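Local coordinates for putative LacI-family transcriptional regulator (Bacteroides fragilis, PDB 3GBV), which probably regulates transcription as a LacI-family DNA-binding protein, its periplasmic-binding-protein-like domain presumably sensing a small effector molecule, at residues Lys7-Leu19 / Phe41-Tyr53. Numbering follows the deposited sequence.
Sequences KKYTFACLLPKHL and FNISANITHYDPY. With EDO (1,2-ethanediol), chain C.
Leu14 meets the ring of Tyr50 at about a right angle, Leu14 CG lying 3.4 Å from Tyr50 CD2, in a tightly packed part of this parallel strand pair. Pro16 CA then sits over one face of the same ring, 4.0 Å from the Tyr50 centroid and only 15° off the ring normal, which qualifies as a CH-pi contact, while the two side chains run alongside each other. A chi1 of 70° sets Tyr50 CG between its own N and carbonyl carbon, turning the ring back over 9-16 although its CB heads away. The hydroxyl is held beyond the pair by Ala76 O and Thr78 OG1. The backbones keep parallel register from Tyr9-Ile43 to Pro16-Tyr50. Phe11 N to Ser44 O (2.9 Å, 167° at the hydrogen) typifies the ladder, which Asn46 N to Phe11 O and Cys13 N to Asn46 O continue. On the face carrying Phe11 and Cys13, Phe11 CE2 packs on Ile43 CB at 3.9 Å. The start of the pair is looser: Tyr9 N to Asn42 O is a weak 3.4 Å bond, and exposed Lys8 merely lays its aliphatic chain along Ser44. At the other end Lys17 is solvent-exposed yet still in close contact, Lys17 CG to His49 CB 3.4 Å, its ammonium near Asp51 without a salt bridge. The two strands and helix 23-37 form a right-handed beta-alpha-beta unit of a Rossmann-like subdomain, with 43-50 at the sheet edge and 72-75 on the far side of 9-16. Helices 23-37 and 254-270 cover the Phe11 face, while helix 55-66 packs against Ala12, Leu14 and Tyr50.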
# COMPACT_ATOMS: atom_id res chain seq x y z
N LYS A 7 -12.61 3.00 -39.50
CA LYS A 7 -11.23 3.08 -38.93
C LYS A 7 -11.27 2.80 -37.42
O LYS A 7 -12.27 2.30 -36.91
CB LYS A 7 -10.64 4.47 -39.20
CG LYS A 7 -9.13 4.57 -38.96
CD LYS A 7 -8.37 3.58 -39.85
CE LYS A 7 -6.89 3.51 -39.49
NZ LYS A 7 -6.21 4.83 -39.62
N LYS A 8 -10.18 3.12 -36.72
CA LYS A 8 -10.13 2.89 -35.28
C LYS A 8 -9.01 3.67 -34.61
O LYS A 8 -8.19 4.32 -35.27
CB LYS A 8 -9.94 1.40 -34.98
CG LYS A 8 -8.61 0.82 -35.48
CD LYS A 8 -8.40 -0.61 -34.98
CE LYS A 8 -7.02 -1.17 -35.36
NZ LYS A 8 -6.89 -1.52 -36.80
N TYR A 9 -8.98 3.62 -33.28
CA TYR A 9 -7.94 4.30 -32.51
C TYR A 9 -6.88 3.25 -32.20
O TYR A 9 -7.20 2.16 -31.71
CB TYR A 9 -8.51 4.87 -31.21
CG TYR A 9 -9.21 6.20 -31.38
CD1 TYR A 9 -8.49 7.35 -31.72
CD2 TYR A 9 -10.58 6.30 -31.21
CE1 TYR A 9 -9.14 8.58 -31.87
CE2 TYR A 9 -11.24 7.52 -31.37
CZ TYR A 9 -10.52 8.65 -31.70
OH TYR A 9 -11.19 9.85 -31.85
N THR A 10 -5.63 3.58 -32.48
CA THR A 10 -4.53 2.66 -32.24
C THR A 10 -3.45 3.27 -31.34
O THR A 10 -2.87 4.30 -31.67
CB THR A 10 -3.88 2.23 -33.58
OG1 THR A 10 -4.90 1.69 -34.44
CG2 THR A 10 -2.83 1.15 -33.34
N PHE A 11 -3.22 2.63 -30.20
CA PHE A 11 -2.21 3.11 -29.26
C PHE A 11 -1.05 2.13 -29.25
O PHE A 11 -1.21 0.98 -28.87
CB PHE A 11 -2.78 3.21 -27.84
CG PHE A 11 -4.00 4.08 -27.73
CD1 PHE A 11 -4.03 5.35 -28.32
CD2 PHE A 11 -5.11 3.65 -27.02
CE1 PHE A 11 -5.15 6.17 -28.19
CE2 PHE A 11 -6.24 4.46 -26.88
CZ PHE A 11 -6.26 5.72 -27.47
N ALA A 12 0.12 2.59 -29.70
CA ALA A 12 1.29 1.73 -29.73
C ALA A 12 1.98 1.74 -28.37
O ALA A 12 2.35 2.79 -27.86
CB ALA A 12 2.25 2.20 -30.83
N CYS A 13 2.16 0.56 -27.78
CA CYS A 13 2.81 0.45 -26.48
C CYS A 13 4.17 -0.23 -26.66
O CYS A 13 4.24 -1.42 -26.95
CB CYS A 13 1.94 -0.36 -25.52
SG CYS A 13 0.21 0.19 -25.45
N LEU A 14 5.24 0.54 -26.48
CA LEU A 14 6.59 0.00 -26.64
C LEU A 14 7.21 -0.33 -25.29
O LEU A 14 7.51 0.56 -24.49
CB LEU A 14 7.44 1.02 -27.40
CG LEU A 14 8.80 0.58 -27.95
CD1 LEU A 14 8.61 -0.60 -28.89
CD2 LEU A 14 9.47 1.76 -28.66
N LEU A 15 7.39 -1.62 -25.04
CA LEU A 15 7.96 -2.10 -23.79
C LEU A 15 9.15 -3.01 -24.04
O LEU A 15 9.29 -3.58 -25.13
CB LEU A 15 6.89 -2.88 -23.01
CG LEU A 15 5.54 -2.22 -22.74
CD1 LEU A 15 4.57 -3.27 -22.22
CD2 LEU A 15 5.70 -1.09 -21.75
N PRO A 16 10.04 -3.15 -23.04
CA PRO A 16 11.22 -4.01 -23.17
C PRO A 16 10.83 -5.48 -23.30
O PRO A 16 9.93 -5.95 -22.60
CB PRO A 16 11.97 -3.76 -21.86
CG PRO A 16 11.56 -2.37 -21.47
CD PRO A 16 10.08 -2.37 -21.79
N LYS A 17 11.50 -6.21 -24.19
CA LYS A 17 11.22 -7.64 -24.35
C LYS A 17 11.41 -8.25 -22.97
O LYS A 17 12.24 -7.80 -22.19
CB LYS A 17 12.20 -8.29 -25.34
CG LYS A 17 11.95 -7.97 -26.81
CD LYS A 17 13.08 -8.49 -27.69
CE LYS A 17 12.88 -8.15 -29.17
NZ LYS A 17 14.12 -8.38 -29.97
N HIS A 18 10.62 -9.28 -22.67
CA HIS A 18 10.70 -9.94 -21.37
C HIS A 18 10.02 -11.31 -21.41
O HIS A 18 9.41 -11.68 -22.41
CB HIS A 18 10.01 -9.07 -20.31
CG HIS A 18 8.55 -8.88 -20.54
ND1 HIS A 18 8.04 -8.01 -21.49
CD2 HIS A 18 7.47 -9.47 -19.98
CE1 HIS A 18 6.73 -8.09 -21.50
NE2 HIS A 18 6.35 -8.97 -20.59
N LEU A 19 10.13 -12.05 -20.31
CA LEU A 19 9.50 -13.37 -20.20
C LEU A 19 8.24 -13.21 -19.37
O LEU A 19 8.20 -12.37 -18.47
CB LEU A 19 10.44 -14.36 -19.50
CG LEU A 19 11.85 -14.54 -20.04
CD1 LEU A 19 12.63 -15.48 -19.13
CD2 LEU A 19 11.79 -15.10 -21.45
N PHE A 41 -15.36 2.85 -27.48
CA PHE A 41 -14.73 3.81 -28.39
C PHE A 41 -13.83 3.11 -29.38
O PHE A 41 -13.05 3.75 -30.09
CB PHE A 41 -13.95 4.82 -27.57
CG PHE A 41 -14.77 5.44 -26.49
CD1 PHE A 41 -15.88 6.22 -26.80
CD2 PHE A 41 -14.49 5.17 -25.15
CE1 PHE A 41 -16.70 6.72 -25.79
CE2 PHE A 41 -15.31 5.67 -24.14
CZ PHE A 41 -16.42 6.44 -24.46
N ASN A 42 -13.94 1.79 -29.43
CA ASN A 42 -13.17 0.97 -30.34
C ASN A 42 -11.71 1.41 -30.45
O ASN A 42 -11.33 2.10 -31.40
CB ASN A 42 -13.83 0.99 -31.72
CG ASN A 42 -15.30 0.57 -31.66
OD1 ASN A 42 -15.63 -0.54 -31.23
ND2 ASN A 42 -16.19 1.47 -32.09
N ILE A 43 -10.92 1.00 -29.47
CA ILE A 43 -9.49 1.31 -29.43
C ILE A 43 -8.72 0.01 -29.40
O ILE A 43 -9.23 -1.01 -28.94
CB ILE A 43 -9.12 2.10 -28.15
CG1 ILE A 43 -9.48 1.28 -26.91
CG2 ILE A 43 -9.83 3.44 -28.13
CD1 ILE A 43 -8.96 1.85 -25.62
N SER A 44 -7.49 0.03 -29.90
CA SER A 44 -6.66 -1.16 -29.90
C SER A 44 -5.23 -0.81 -29.48
O SER A 44 -4.63 0.15 -29.98
CB SER A 44 -6.66 -1.84 -31.27
OG SER A 44 -6.13 -1.01 -32.28
N ALA A 45 -4.71 -1.60 -28.55
CA ALA A 45 -3.36 -1.39 -28.06
C ALA A 45 -2.43 -2.34 -28.78
O ALA A 45 -2.57 -3.56 -28.66
CB ALA A 45 -3.31 -1.65 -26.58
N ASN A 46 -1.50 -1.78 -29.55
CA ASN A 46 -0.55 -2.59 -30.28
C ASN A 46 0.77 -2.66 -29.51
O ASN A 46 1.59 -1.73 -29.55
CB ASN A 46 -0.32 -2.03 -31.68
CG ASN A 46 0.72 -2.81 -32.45
OD1 ASN A 46 0.79 -4.04 -32.34
ND2 ASN A 46 1.54 -2.11 -33.22
N ILE A 47 0.96 -3.76 -28.81
CA ILE A 47 2.15 -3.96 -28.02
C ILE A 47 3.29 -4.53 -28.84
O ILE A 47 3.13 -5.54 -29.52
CB ILE A 47 1.88 -4.93 -26.85
CG1 ILE A 47 0.71 -4.43 -26.01
CG2 ILE A 47 3.15 -5.09 -26.01
CD1 ILE A 47 0.31 -5.38 -24.89
N THR A 48 4.43 -3.86 -28.81
CA THR A 48 5.60 -4.36 -29.51
C THR A 48 6.72 -4.31 -28.50
O THR A 48 6.80 -3.37 -27.70
CB THR A 48 6.01 -3.52 -30.75
OG1 THR A 48 6.61 -2.29 -30.33
CG2 THR A 48 4.80 -3.23 -31.61
N HIS A 49 7.57 -5.32 -28.52
CA HIS A 49 8.69 -5.39 -27.60
C HIS A 49 9.96 -5.00 -28.33
O HIS A 49 10.08 -5.20 -29.54
CB HIS A 49 8.80 -6.80 -27.06
CG HIS A 49 7.54 -7.26 -26.40
ND1 HIS A 49 7.14 -6.80 -25.16
CD2 HIS A 49 6.56 -8.09 -26.83
CE1 HIS A 49 5.97 -7.32 -24.86
NE2 HIS A 49 5.59 -8.11 -25.86
N TYR A 50 10.90 -4.44 -27.59
CA TYR A 50 12.14 -3.99 -28.20
C TYR A 50 13.37 -4.47 -27.45
O TYR A 50 13.31 -4.75 -26.25
CB TYR A 50 12.15 -2.46 -28.26
CG TYR A 50 12.29 -1.78 -26.92
CD1 TYR A 50 13.54 -1.60 -26.33
CD2 TYR A 50 11.17 -1.26 -26.25
CE1 TYR A 50 13.69 -0.91 -25.13
CE2 TYR A 50 11.31 -0.57 -25.04
CZ TYR A 50 12.57 -0.40 -24.49
OH TYR A 50 12.72 0.33 -23.32
N ASP A 51 14.49 -4.56 -28.16
CA ASP A 51 15.75 -4.95 -27.55
C ASP A 51 16.23 -3.64 -26.95
O ASP A 51 16.47 -2.68 -27.67
CB ASP A 51 16.74 -5.44 -28.61
CG ASP A 51 17.96 -6.11 -27.99
OD1 ASP A 51 18.35 -5.70 -26.87
OD2 ASP A 51 18.52 -7.02 -28.63
N PRO A 52 16.37 -3.59 -25.62
CA PRO A 52 16.81 -2.36 -24.96
C PRO A 52 18.29 -2.00 -25.10
O PRO A 52 18.67 -0.85 -24.89
CB PRO A 52 16.44 -2.59 -23.49
CG PRO A 52 15.51 -3.79 -23.51
CD PRO A 52 16.06 -4.62 -24.63
N TYR A 53 19.12 -2.97 -25.45
CA TYR A 53 20.54 -2.70 -25.53
C TYR A 53 21.16 -2.77 -26.91
O TYR A 53 22.37 -2.61 -27.07
CB TYR A 53 21.27 -3.61 -24.54
CG TYR A 53 20.60 -3.61 -23.18
CD1 TYR A 53 19.62 -4.55 -22.86
CD2 TYR A 53 20.87 -2.60 -22.25
CE1 TYR A 53 18.93 -4.49 -21.65
CE2 TYR A 53 20.18 -2.53 -21.04
CZ TYR A 53 19.22 -3.47 -20.75
OH TYR A 53 18.54 -3.39 -19.56
C1 EDO C . 14.86 2.61 -25.10
O1 EDO C . 15.21 3.51 -24.05
C2 EDO C . 16.10 1.85 -25.57
O2 EDO C . 16.68 1.13 -24.46